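Local structure of hypothetical protein (Legionella pneumophila subsp. pneumophila, 4JX2) at residues S117-A122 with I221-V226; A135-Q140 with L201-A206; E142-D147 with N191-V196; V153-T158 with N180-A185. The protein is of unknown function but is probably secreted, carries a DUF5624 family domain, and combines many helices with a small mixed beta sheet. All coordinates share one frame; numbering follows the deposited sequence.

Contact 1. Residues S117-A122 with I221-V226; sequences SHIGPA and IPYNNV
Ile119 and Tyr223 carry most of this buried contact, and apolar packing is its main component. The backbones come nearest at Gly120 and Tyr223, whose CA atoms are 7.4 Å apart, so the tyrosine has to reach across. It does so with CG anti to its own N (chi1 -159°), which sends the ring toward Ile119 and Gly120. The two side chains cross at about a right angle, and the far end of the ring meets the branched isoleucine. Tyr223 OH lies 3.4 Å from Ile119 CB and 3.5 Å from Ile119 CD1, while Tyr223 CZ is 4.0 Å from Ile119 CG2. Beside this pair, Gly120 N lies 4.0 Å from Tyr223 CE2. From its own segment Tyr223 receives Val226 CG1, which stands 3.6 Å above one ring face toward the rim, and the ring of Phe212 also stacks on it.

The polar component is a hydrogen bond of Tyr223 OH with Ile116 O, in helix 110-117. Next to Ile119 in the chain, His118 meets the ring of Phe41 of the second subunit.

The phenol oxygen thus does two things at once: it packs on the aliphatic Ile119 and, although buried, is satisfied by a main-chain carbonyl. That bond probably holds the far end of the ring to the end of helix 110-117, where it meets Ile119.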
loop_
_atom_site.group_PDB
_atom_site.type_symbol
_atom_site.label_atom_id
_atom_site.label_comp_id
_atom_site.label_asym_id
_atom_site.label_seq_id
_atom_site.Cartn_x
_atom_site.Cartn_y
_atom_site.Cartn_z
ATOM N N SER A 117 9.387 17.629 -19.369
ATOM C CA SER A 117 9.034 16.184 -19.333
ATOM C C SER A 117 7.574 15.942 -19.587
ATOM O O SER A 117 7.216 14.965 -20.250
ATOM C CB SER A 117 9.358 15.565 -17.968
ATOM O OG SER A 117 10.729 15.579 -17.602
ATOM N N HIS A 118 6.736 16.835 -19.019
ATOM C CA HIS A 118 5.290 16.811 -19.007
ATOM C C HIS A 118 4.608 17.248 -20.314
ATOM O O HIS A 118 3.382 17.063 -20.442
ATOM C CB HIS A 118 4.791 17.657 -17.843
ATOM C CG HIS A 118 4.819 16.911 -16.543
ATOM N ND1 HIS A 118 4.504 17.529 -15.351
ATOM C CD2 HIS A 118 5.085 15.604 -16.299
ATOM C CE1 HIS A 118 4.576 16.586 -14.430
ATOM N NE2 HIS A 118 4.937 15.413 -14.951
ATOM N N ILE A 119 5.387 17.710 -21.309
ATOM C CA ILE A 119 4.863 18.117 -22.622
ATOM C C ILE A 119 4.248 16.885 -23.327
ATOM O O ILE A 119 3.135 17.000 -23.862
ATOM C CB ILE A 119 5.953 18.849 -23.453
ATOM C CG1 ILE A 119 6.154 20.268 -22.873
ATOM C CG2 ILE A 119 5.624 18.878 -24.960
ATOM C CD1 ILE A 119 7.394 21.037 -23.396
ATOM N N GLY A 120 4.928 15.733 -23.233
ATOM C CA GLY A 120 4.456 14.459 -23.774
ATOM C C GLY A 120 3.105 14.069 -23.192
ATOM O O GLY A 120 2.111 14.039 -23.931
ATOM N N PRO A 121 3.009 13.861 -21.839
ATOM C CA PRO A 121 1.701 13.519 -21.224
ATOM C C PRO A 121 0.609 14.553 -21.497
ATOM O O PRO A 121 -0.536 14.162 -21.734
ATOM C CB PRO A 121 2.026 13.447 -19.731
ATOM C CG PRO A 121 3.468 13.047 -19.701
ATOM C CD PRO A 121 4.094 13.794 -20.833
ATOM N N ALA A 122 0.961 15.865 -21.497
ATOM C CA ALA A 122 0.018 16.960 -21.809
ATOM C C ALA A 122 -0.623 16.755 -23.187
ATOM O O ALA A 122 -1.855 16.811 -23.308
ATOM C CB ALA A 122 0.727 18.304 -21.765
ATOM N N ILE A 221 15.401 13.142 -33.454
ATOM C CA ILE A 221 15.506 12.586 -32.105
ATOM C C ILE A 221 14.076 12.509 -31.554
ATOM O O ILE A 221 13.412 13.545 -31.437
ATOM C CB ILE A 221 16.453 13.378 -31.164
ATOM C CG1 ILE A 221 17.880 13.478 -31.737
ATOM C CG2 ILE A 221 16.464 12.748 -29.756
ATOM C CD1 ILE A 221 18.624 14.772 -31.327
ATOM N N PRO A 222 13.556 11.307 -31.234
ATOM C CA PRO A 222 12.184 11.233 -30.687
ATOM C C PRO A 222 11.991 12.103 -29.446
ATOM O O PRO A 222 12.937 12.266 -28.669
ATOM C CB PRO A 222 12.040 9.755 -30.299
ATOM C CG PRO A 222 13.029 9.042 -31.133
ATOM C CD PRO A 222 14.184 9.973 -31.323
ATOM N N TYR A 223 10.756 12.611 -29.212
ATOM C CA TYR A 223 10.462 13.335 -27.971
ATOM C C TYR A 223 10.541 12.356 -26.792
ATOM O O TYR A 223 10.814 12.779 -25.666
ATOM C CB TYR A 223 9.110 14.063 -27.989
ATOM C CG TYR A 223 9.098 15.161 -26.953
ATOM C CD1 TYR A 223 9.706 16.389 -27.206
ATOM C CD2 TYR A 223 8.561 14.946 -25.684
ATOM C CE1 TYR A 223 9.762 17.384 -26.230
ATOM C CE2 TYR A 223 8.617 15.932 -24.695
ATOM C CZ TYR A 223 9.222 17.147 -24.975
ATOM O OH TYR A 223 9.272 18.131 -24.021
ATOM N N ASN A 224 10.342 11.040 -27.070
ATOM C CA ASN A 224 10.501 9.943 -26.122
ATOM C C ASN A 224 11.878 10.044 -25.431
ATOM O O ASN A 224 11.953 9.875 -24.219
ATOM C CB ASN A 224 10.385 8.612 -26.859
ATOM C CG ASN A 224 9.008 8.131 -27.280
ATOM O OD1 ASN A 224 7.981 8.388 -26.662
ATOM N ND2 ASN A 224 8.980 7.297 -28.293
ATOM N N ASN A 225 12.963 10.368 -26.203
ATOM C CA ASN A 225 14.325 10.537 -25.675
ATOM C C ASN A 225 14.422 11.781 -24.762
ATOM O O ASN A 225 15.113 11.735 -23.737
ATOM C CB ASN A 225 15.324 10.643 -26.805
ATOM C CG ASN A 225 15.578 9.366 -27.580
ATOM O OD1 ASN A 225 14.662 8.599 -27.936
ATOM N ND2 ASN A 225 16.840 9.162 -27.935
ATOM N N VAL A 226 13.708 12.866 -25.110
ATOM C CA VAL A 226 13.676 14.083 -24.303
ATOM C C VAL A 226 13.011 13.737 -22.963
ATOM O O VAL A 226 13.498 14.168 -21.920
ATOM C CB VAL A 226 12.986 15.272 -25.035
ATOM C CG1 VAL A 226 12.680 16.429 -24.095
ATOM C CG2 VAL A 226 13.836 15.756 -26.187
#

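Contact 2. Residues A135-Q140 with L201-A206; sequences ASWKSQ and LSFDMA
Trp137 and Phe203 make the whole contact, and the interaction between them is aromatic. Their CA atoms stand 10.5 Å apart, a separation bridged by two rings directed at each other, and the side chains slide past one another in opposite directions. Phe203 CD2 comes over one face of the indole, 3.6 Å from Trp137 CZ3 and 3.8 Å from Trp137 CE3. The planes are inclined by 30° and the centroids of the six-membered rings are 5.2 Å apart, so overlap is slight: the phenylalanine touches the outer part of the indole without covering it. The tryptophan is turned this way by a chi1 of 75°, which sets CG between N and the carbonyl carbon.

The other face of the indole is covered by Lys138, whose CG lies 3.4 Å above the ring plane, so Lys138 and Phe203 touch opposite faces. Ile129 of helix 119-131 also packs on Trp137, and a pentaethylene glycol, probably from the crystallisation liquor, lies about 4 Å from it.

Hydrogen bonds within 135-140 converge on Ser136 O, which accepts from Gln140 N and, 3.1 Å away, from Ser139 OG, both from the same face of its carbonyl plane. A bond from Lys130 NZ to Phe203 O ties 201-206 to helix 119-131.

Asp204 is an N-cap, its OD1 accepting from Ser207 N; the contact therefore pairs the first turn of helix 136-155 with the extended loop leading into a capped helix 205-213, within a helical bundle.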
loop_
_atom_site.group_PDB
_atom_site.type_symbol
_atom_site.label_atom_id
_atom_site.label_comp_id
_atom_site.label_asym_id
_atom_site.label_seq_id
_atom_site.Cartn_x
_atom_site.Cartn_y
_atom_site.Cartn_z
ATOM N N ALA A 135 -13.959 20.442 -27.313
ATOM C CA ALA A 135 -13.295 21.467 -28.117
ATOM C C ALA A 135 -12.250 22.271 -27.332
ATOM O O ALA A 135 -11.444 22.974 -27.953
ATOM C CB ALA A 135 -14.341 22.411 -28.688
ATOM N N SER A 136 -12.241 22.159 -25.982
ATOM C CA SER A 136 -11.293 22.870 -25.113
ATOM C C SER A 136 -9.846 22.420 -25.356
ATOM O O SER A 136 -8.924 23.058 -24.844
ATOM C CB SER A 136 -11.644 22.685 -23.638
ATOM O OG SER A 136 -12.966 23.103 -23.338
ATOM N N TRP A 137 -9.640 21.344 -26.144
ATOM C CA TRP A 137 -8.296 20.852 -26.461
ATOM C C TRP A 137 -7.530 21.881 -27.323
ATOM O O TRP A 137 -6.312 21.999 -27.195
ATOM C CB TRP A 137 -8.356 19.472 -27.153
ATOM C CG TRP A 137 -8.785 19.490 -28.598
ATOM C CD1 TRP A 137 -10.040 19.273 -29.088
ATOM C CD2 TRP A 137 -7.932 19.669 -29.745
ATOM N NE1 TRP A 137 -10.032 19.333 -30.463
ATOM C CE2 TRP A 137 -8.743 19.539 -30.895
ATOM C CE3 TRP A 137 -6.556 19.923 -29.911
ATOM C CZ2 TRP A 137 -8.225 19.657 -32.193
ATOM C CZ3 TRP A 137 -6.054 20.070 -31.196
ATOM C CH2 TRP A 137 -6.883 19.931 -32.319
ATOM N N LYS A 138 -8.263 22.622 -28.182
ATOM C CA LYS A 138 -7.731 23.630 -29.092
ATOM C C LYS A 138 -7.237 24.835 -28.334
ATOM O O LYS A 138 -6.144 25.327 -28.635
ATOM C CB LYS A 138 -8.783 24.045 -30.122
ATOM C CG LYS A 138 -9.021 23.005 -31.197
ATOM C CD LYS A 138 -10.030 23.461 -32.224
ATOM C CE LYS A 138 -10.757 22.266 -32.781
ATOM N NZ LYS A 138 -11.378 22.547 -34.097
ATOM N N SER A 139 -8.027 25.315 -27.347
ATOM C CA SER A 139 -7.643 26.480 -26.544
ATOM C C SER A 139 -6.528 26.120 -25.568
ATOM O O SER A 139 -5.637 26.935 -25.366
ATOM C CB SER A 139 -8.842 27.080 -25.823
ATOM O OG SER A 139 -9.480 26.126 -24.994
ATOM N N GLN A 140 -6.542 24.895 -25.019
ATOM C CA GLN A 140 -5.492 24.403 -24.111
ATOM C C GLN A 140 -4.178 24.233 -24.872
ATOM O O GLN A 140 -3.128 24.607 -24.342
ATOM C CB GLN A 140 -5.888 23.079 -23.442
ATOM C CG GLN A 140 -6.992 23.175 -22.383
ATOM C CD GLN A 140 -6.531 23.718 -21.046
ATOM O OE1 GLN A 140 -5.359 23.972 -20.801
ATOM N NE2 GLN A 140 -7.456 23.943 -20.156
ATOM N N LEU A 201 -1.146 18.618 -40.010
ATOM C CA LEU A 201 -1.133 17.269 -39.443
ATOM C C LEU A 201 -2.463 16.944 -38.788
ATOM O O LEU A 201 -3.204 17.860 -38.405
ATOM C CB LEU A 201 -0.030 17.134 -38.363
ATOM C CG LEU A 201 1.447 17.229 -38.767
ATOM C CD1 LEU A 201 2.308 17.359 -37.534
ATOM C CD2 LEU A 201 1.890 16.020 -39.598
ATOM N N SER A 202 -2.745 15.643 -38.606
ATOM C CA SER A 202 -3.951 15.180 -37.917
ATOM C C SER A 202 -3.638 15.069 -36.435
ATOM O O SER A 202 -2.477 14.883 -36.080
ATOM C CB SER A 202 -4.408 13.831 -38.463
ATOM O OG SER A 202 -4.486 13.835 -39.878
ATOM N N PHE A 203 -4.635 15.154 -35.563
ATOM C CA PHE A 203 -4.321 14.991 -34.159
ATOM C C PHE A 203 -5.200 13.904 -33.552
ATOM O O PHE A 203 -6.417 14.005 -33.596
ATOM C CB PHE A 203 -4.425 16.318 -33.389
ATOM C CG PHE A 203 -4.019 16.265 -31.932
ATOM C CD1 PHE A 203 -2.732 15.882 -31.561
ATOM C CD2 PHE A 203 -4.906 16.649 -30.933
ATOM C CE1 PHE A 203 -2.345 15.857 -30.214
ATOM C CE2 PHE A 203 -4.519 16.639 -29.588
ATOM C CZ PHE A 203 -3.246 16.219 -29.233
ATOM N N ASP A 204 -4.562 12.835 -33.054
ATOM C CA ASP A 204 -5.165 11.691 -32.366
ATOM C C ASP A 204 -4.049 10.878 -31.691
ATOM O O ASP A 204 -2.876 11.165 -31.938
ATOM C CB ASP A 204 -6.036 10.814 -33.299
ATOM C CG ASP A 204 -5.383 10.384 -34.584
ATOM O OD1 ASP A 204 -4.415 9.607 -34.523
ATOM O OD2 ASP A 204 -5.869 10.787 -35.653
HETATM N N MSE A 205 -4.406 9.878 -30.840
HETATM C CA MSE A 205 -3.451 9.033 -30.113
HETATM C C MSE A 205 -2.351 8.502 -31.042
HETATM O O MSE A 205 -1.166 8.660 -30.749
HETATM C CB MSE A 205 -4.159 7.842 -29.421
HETATM C CG MSE A 205 -5.151 8.217 -28.324
HETATM SE SE MSE A 205 -4.313 8.900 -26.716
HETATM C CE MSE A 205 -5.696 8.367 -25.507
ATOM N N ALA A 206 -2.764 7.903 -32.175
ATOM C CA ALA A 206 -1.915 7.281 -33.186
ATOM C C ALA A 206 -0.997 8.285 -33.885
ATOM O O ALA A 206 0.204 8.017 -34.006
ATOM C CB ALA A 206 -2.785 6.576 -34.207
#

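Contact 3. Residues E142-D147 with N191-V196; sequences ENLLKD and NYMSDV
Met193, a selenomethionine in the crystal, runs out from its helix with CG anti to the carbonyl carbon (chi1 -72°) and then bends at its last torsion (chi3 -148°), which carries CE onto Leu144. Adjacent leucines of one helix, Leu144 and Leu145, both touch this side chain. Leu144 crosses it at about a right angle, with CD2 3.6 Å from Met193 CE. Leu145 meets the selenium through its backbone N, 3.7 Å from Met193 SE, and through its CB, at 4.0 Å from the same atom. Its CD2 passes to the backbone of the next residue, 3.8 Å from Ser194 N.

The axes of 142-147 and 191-196 approach to 9.6 Å and run antiparallel, their N-to-C directions 149° from each other; the CA atoms of Leu145 and Met193, at 6.4 Å, are the nearest pair. Leu123 of helix 119-131 also packs on Met193, and Leu37 of the second subunit reaches Leu144.

Ser194 OG bonds to Gln430 O near the C terminus, and Asn191 OD1 to Gln430 N. The side-chain contacts between the segments are apolar, consistent with van der Waals packing joining helices 136-155 and 175-197 here, with polar bonds tying the tail alongside.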
loop_
_atom_site.group_PDB
_atom_site.type_symbol
_atom_site.label_atom_id
_atom_site.label_comp_id
_atom_site.label_asym_id
_atom_site.label_seq_id
_atom_site.Cartn_x
_atom_site.Cartn_y
_atom_site.Cartn_z
ATOM N N GLU A 142 -3.331 25.868 -27.747
ATOM C CA GLU A 142 -2.879 27.208 -28.124
ATOM C C GLU A 142 -2.042 27.831 -26.974
ATOM O O GLU A 142 -0.976 28.405 -27.213
ATOM C CB GLU A 142 -4.077 28.088 -28.475
ATOM C CG GLU A 142 -3.701 29.491 -28.949
ATOM C CD GLU A 142 -3.249 30.529 -27.924
ATOM O OE1 GLU A 142 -3.726 30.503 -26.762
ATOM O OE2 GLU A 142 -2.412 31.382 -28.303
ATOM N N ASN A 143 -2.537 27.699 -25.732
ATOM C CA ASN A 143 -1.893 28.224 -24.543
ATOM C C ASN A 143 -0.613 27.457 -24.242
ATOM O O ASN A 143 0.402 28.083 -23.924
ATOM C CB ASN A 143 -2.846 28.172 -23.372
ATOM C CG ASN A 143 -2.223 28.703 -22.134
ATOM O OD1 ASN A 143 -2.084 29.931 -21.958
ATOM N ND2 ASN A 143 -1.777 27.771 -21.294
ATOM N N LEU A 144 -0.654 26.108 -24.364
ATOM C CA LEU A 144 0.502 25.244 -24.179
ATOM C C LEU A 144 1.622 25.665 -25.156
ATOM O O LEU A 144 2.762 25.846 -24.718
ATOM C CB LEU A 144 0.122 23.767 -24.364
ATOM C CG LEU A 144 1.220 22.748 -24.021
ATOM C CD1 LEU A 144 1.680 22.878 -22.573
ATOM C CD2 LEU A 144 0.742 21.338 -24.259
ATOM N N LEU A 145 1.283 25.889 -26.454
ATOM C CA LEU A 145 2.220 26.324 -27.484
ATOM C C LEU A 145 2.808 27.721 -27.128
ATOM O O LEU A 145 4.027 27.921 -27.212
ATOM C CB LEU A 145 1.515 26.320 -28.852
ATOM C CG LEU A 145 2.178 27.034 -30.041
ATOM C CD1 LEU A 145 3.606 26.602 -30.242
ATOM C CD2 LEU A 145 1.419 26.756 -31.301
ATOM N N LYS A 146 1.950 28.657 -26.704
ATOM C CA LYS A 146 2.361 29.990 -26.270
ATOM C C LYS A 146 3.408 29.891 -25.134
ATOM O O LYS A 146 4.461 30.517 -25.206
ATOM C CB LYS A 146 1.125 30.783 -25.814
ATOM C CG LYS A 146 1.440 32.122 -25.175
ATOM C CD LYS A 146 0.190 32.887 -24.731
ATOM C CE LYS A 146 -0.369 32.422 -23.404
ATOM N NZ LYS A 146 -1.520 33.253 -22.977
ATOM N N ASP A 147 3.127 29.070 -24.119
ATOM C CA ASP A 147 3.990 28.931 -22.945
ATOM C C ASP A 147 5.326 28.211 -23.271
ATOM O O ASP A 147 6.347 28.538 -22.653
ATOM C CB ASP A 147 3.217 28.265 -21.783
ATOM C CG ASP A 147 2.095 29.147 -21.206
ATOM O OD1 ASP A 147 2.199 30.405 -21.301
ATOM O OD2 ASP A 147 1.143 28.592 -20.626
ATOM N N ASN A 191 6.581 23.573 -32.881
ATOM C CA ASN A 191 6.235 23.453 -34.301
ATOM C C ASN A 191 5.284 22.281 -34.574
ATOM O O ASN A 191 4.514 22.349 -35.533
ATOM C CB ASN A 191 7.467 23.371 -35.162
ATOM C CG ASN A 191 8.189 24.691 -35.244
ATOM O OD1 ASN A 191 7.596 25.739 -35.547
ATOM N ND2 ASN A 191 9.487 24.661 -35.002
ATOM N N TYR A 192 5.280 21.249 -33.707
ATOM C CA TYR A 192 4.348 20.139 -33.859
ATOM C C TYR A 192 2.931 20.664 -33.569
ATOM O O TYR A 192 2.025 20.459 -34.385
ATOM C CB TYR A 192 4.719 18.936 -32.954
ATOM C CG TYR A 192 3.608 17.912 -32.868
ATOM C CD1 TYR A 192 3.254 17.143 -33.978
ATOM C CD2 TYR A 192 2.856 17.765 -31.703
ATOM C CE1 TYR A 192 2.192 16.244 -33.927
ATOM C CE2 TYR A 192 1.790 16.866 -31.639
ATOM C CZ TYR A 192 1.470 16.099 -32.754
ATOM O OH TYR A 192 0.413 15.226 -32.729
HETATM N N MSE A 193 2.751 21.373 -32.425
HETATM C CA MSE A 193 1.456 21.937 -32.026
HETATM C C MSE A 193 0.950 22.923 -33.061
HETATM O O MSE A 193 -0.237 22.900 -33.398
HETATM C CB MSE A 193 1.549 22.606 -30.672
HETATM C CG MSE A 193 1.676 21.611 -29.556
HETATM SE SE MSE A 193 1.889 22.478 -27.840
HETATM C CE MSE A 193 2.966 21.102 -27.092
ATOM N N SER A 194 1.869 23.734 -33.615
ATOM C CA SER A 194 1.566 24.705 -34.651
ATOM C C SER A 194 0.944 24.016 -35.876
ATOM O O SER A 194 -0.090 24.474 -36.378
ATOM C CB SER A 194 2.829 25.461 -35.041
ATOM O OG SER A 194 2.539 26.416 -36.045
ATOM N N ASP A 195 1.552 22.883 -36.305
ATOM C CA ASP A 195 1.148 22.067 -37.446
ATOM C C ASP A 195 -0.219 21.442 -37.237
ATOM O O ASP A 195 -0.975 21.322 -38.195
ATOM C CB ASP A 195 2.208 20.986 -37.706
ATOM C CG ASP A 195 3.511 21.510 -38.308
ATOM O OD1 ASP A 195 3.521 22.669 -38.813
ATOM O OD2 ASP A 195 4.512 20.759 -38.293
ATOM N N VAL A 196 -0.547 21.072 -35.993
ATOM C CA VAL A 196 -1.840 20.475 -35.632
ATOM C C VAL A 196 -2.942 21.559 -35.724
ATOM O O VAL A 196 -3.986 21.326 -36.358
ATOM C CB VAL A 196 -1.781 19.801 -34.228
ATOM C CG1 VAL A 196 -3.181 19.575 -33.647
ATOM C CG2 VAL A 196 -0.987 18.497 -34.274
#

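Contact 4. Residues V153-T158 with N180-A185; sequences VINAQT and NMIDYA
Asn155 and Asp183 bring the backbones nearest, with CA atoms 7.0 Å apart, near the end of helix 136-155 and in the first half of helix 175-197. These antiparallel helices form a helical hairpin whose connection includes the short helix 162-165, and the contact lies close to that connection.

Asn155 carries the interface, its CG anti to N (chi1 -174°), which lays the amide against Ile182. Both ends of the amide meet the isoleucine: Asn155 OD1 is 3.4 Å from Ile182 CG2, and Asn155 ND2 is 3.7 Å from Ile182 CB. ND2 comes slightly nearer to Asp183 N, at 3.6 Å, a contact and not a hydrogen bond. The amide spends its polar atoms on other groups: OD1 bonds with Trp162 NE1, and ND2 with His179 O, which ties the asparagine to the connection and to helix 175-197. Ile182 also packs on Met113 and Ile116 of helix 110-117.

Asp183 is buried and multiply held. Its OD1 forms a salt bridge with Lys152 NZ, and its OD2 bonds with Asn426 ND2; such partners would probably favour the ionised carboxylate. The polar link across the two segments is one ordered water, which accepts from Asn155 ND2 at 3.0 Å and donates to Asp183 OD1 at 2.7 Å.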
loop_
_atom_site.group_PDB
_atom_site.type_symbol
_atom_site.label_atom_id
_atom_site.label_comp_id
_atom_site.label_asym_id
_atom_site.label_seq_id
_atom_site.Cartn_x
_atom_site.Cartn_y
_atom_site.Cartn_z
ATOM N N VAL A 153 12.525 31.012 -25.361
ATOM C CA VAL A 153 13.180 32.307 -25.323
ATOM C C VAL A 153 14.006 32.445 -24.023
ATOM O O VAL A 153 15.190 32.768 -24.115
ATOM C CB VAL A 153 12.152 33.457 -25.523
ATOM C CG1 VAL A 153 12.787 34.830 -25.348
ATOM C CG2 VAL A 153 11.479 33.350 -26.883
ATOM N N ILE A 154 13.408 32.172 -22.839
ATOM C CA ILE A 154 14.089 32.314 -21.549
ATOM C C ILE A 154 15.314 31.347 -21.452
ATOM O O ILE A 154 16.362 31.737 -20.905
ATOM C CB ILE A 154 13.083 32.167 -20.361
ATOM C CG1 ILE A 154 13.474 33.036 -19.185
ATOM C CG2 ILE A 154 12.879 30.737 -19.909
ATOM C CD1 ILE A 154 12.887 34.430 -19.222
ATOM N N ASN A 155 15.183 30.123 -22.030
ATOM C CA ASN A 155 16.236 29.102 -22.088
ATOM C C ASN A 155 17.394 29.576 -22.976
ATOM O O ASN A 155 18.536 29.166 -22.760
ATOM C CB ASN A 155 15.686 27.758 -22.598
ATOM C CG ASN A 155 16.687 26.615 -22.543
ATOM O OD1 ASN A 155 16.944 26.043 -21.480
ATOM N ND2 ASN A 155 17.238 26.221 -23.687
ATOM N N ALA A 156 17.096 30.456 -23.964
ATOM C CA ALA A 156 18.105 31.000 -24.876
ATOM C C ALA A 156 18.805 32.250 -24.309
ATOM O O ALA A 156 19.792 32.693 -24.898
ATOM C CB ALA A 156 17.478 31.313 -26.221
ATOM N N GLN A 157 18.355 32.769 -23.151
ATOM C CA GLN A 157 18.929 33.992 -22.570
ATOM C C GLN A 157 20.395 33.846 -22.204
ATOM O O GLN A 157 20.832 32.839 -21.645
ATOM C CB GLN A 157 18.140 34.521 -21.359
ATOM C CG GLN A 157 17.039 35.505 -21.756
ATOM C CD GLN A 157 16.147 35.976 -20.627
ATOM O OE1 GLN A 157 16.405 35.745 -19.435
ATOM N NE2 GLN A 157 15.080 36.688 -20.986
ATOM N N THR A 158 21.153 34.866 -22.575
ATOM C CA THR A 158 22.576 34.973 -22.310
ATOM C C THR A 158 22.901 36.468 -22.149
ATOM O O THR A 158 22.380 37.280 -22.926
ATOM C CB THR A 158 23.404 34.231 -23.370
ATOM O OG1 THR A 158 24.757 34.175 -22.937
ATOM C CG2 THR A 158 23.284 34.823 -24.776
ATOM N N ASN A 180 20.870 22.741 -25.297
ATOM C CA ASN A 180 20.491 22.392 -26.668
ATOM C C ASN A 180 19.262 21.508 -26.708
ATOM O O ASN A 180 18.430 21.639 -27.614
ATOM C CB ASN A 180 21.634 21.693 -27.373
ATOM C CG ASN A 180 22.814 22.578 -27.636
ATOM O OD1 ASN A 180 22.721 23.811 -27.686
ATOM N ND2 ASN A 180 23.948 21.952 -27.834
HETATM N N MSE A 181 19.153 20.613 -25.714
HETATM C CA MSE A 181 18.051 19.692 -25.595
HETATM C C MSE A 181 16.730 20.434 -25.292
HETATM O O MSE A 181 15.718 20.118 -25.929
HETATM C CB MSE A 181 18.345 18.645 -24.537
HETATM C CG MSE A 181 17.275 17.600 -24.489
HETATM SE SE MSE A 181 16.898 17.063 -22.719
HETATM C CE MSE A 181 15.973 18.678 -22.195
ATOM N N ILE A 182 16.736 21.413 -24.346
ATOM C CA ILE A 182 15.518 22.162 -24.020
ATOM C C ILE A 182 15.131 23.018 -25.247
ATOM O O ILE A 182 13.949 23.103 -25.595
ATOM C CB ILE A 182 15.658 22.984 -22.712
ATOM C CG1 ILE A 182 15.754 22.042 -21.503
ATOM C CG2 ILE A 182 14.479 23.961 -22.523
ATOM C CD1 ILE A 182 16.605 22.510 -20.423
ATOM N N ASP A 183 16.136 23.584 -25.938
ATOM C CA ASP A 183 15.917 24.355 -27.155
ATOM C C ASP A 183 15.256 23.460 -28.237
ATOM O O ASP A 183 14.208 23.827 -28.780
ATOM C CB ASP A 183 17.232 24.957 -27.643
ATOM C CG ASP A 183 17.032 25.960 -28.756
ATOM O OD1 ASP A 183 16.461 27.045 -28.487
ATOM O OD2 ASP A 183 17.399 25.649 -29.908
ATOM N N TYR A 184 15.843 22.270 -28.485
ATOM C CA TYR A 184 15.354 21.241 -29.410
ATOM C C TYR A 184 13.914 20.807 -29.061
ATOM O O TYR A 184 13.063 20.686 -29.956
ATOM C CB TYR A 184 16.290 20.007 -29.381
ATOM C CG TYR A 184 15.793 18.857 -30.229
ATOM C CD1 TYR A 184 15.904 18.888 -31.619
ATOM C CD2 TYR A 184 15.195 17.739 -29.646
ATOM C CE1 TYR A 184 15.444 17.833 -32.404
ATOM C CE2 TYR A 184 14.723 16.680 -30.424
ATOM C CZ TYR A 184 14.866 16.727 -31.802
ATOM O OH TYR A 184 14.396 15.699 -32.576
ATOM N N ALA A 185 13.666 20.547 -27.755
ATOM C CA ALA A 185 12.381 20.117 -27.221
ATOM C C ALA A 185 11.309 21.167 -27.475
ATOM O O ALA A 185 10.247 20.828 -28.000
ATOM C CB ALA A 185 12.504 19.834 -25.738
HETATM O O HOH W 1 15.941 27.665 -25.933
#

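Overall arrangement
Followed from the N terminus, the chain enters through 117-122, 135-140, 142-147 and 153-158, turns, and returns through 180-185, 191-196, 201-206 and 221-226. The pairing is concentric: contact 4 closes the innermost loop, contact 3 the next, contact 2 the next and contact 1 the outermost, and none cross. Contacts 3 and 4 join helices 136-155 and 175-197 at two levels, their centres 16 Å apart. Contact 2 extends this pair to the approach of helix 205-213, while contact 1 joins helices 119-131 and 223-247. Cross-links follow: Ala185 packs on Tyr223, Ala122 on Leu144, and Val196 on Phe203, making one helical unit within the DUF5624 range.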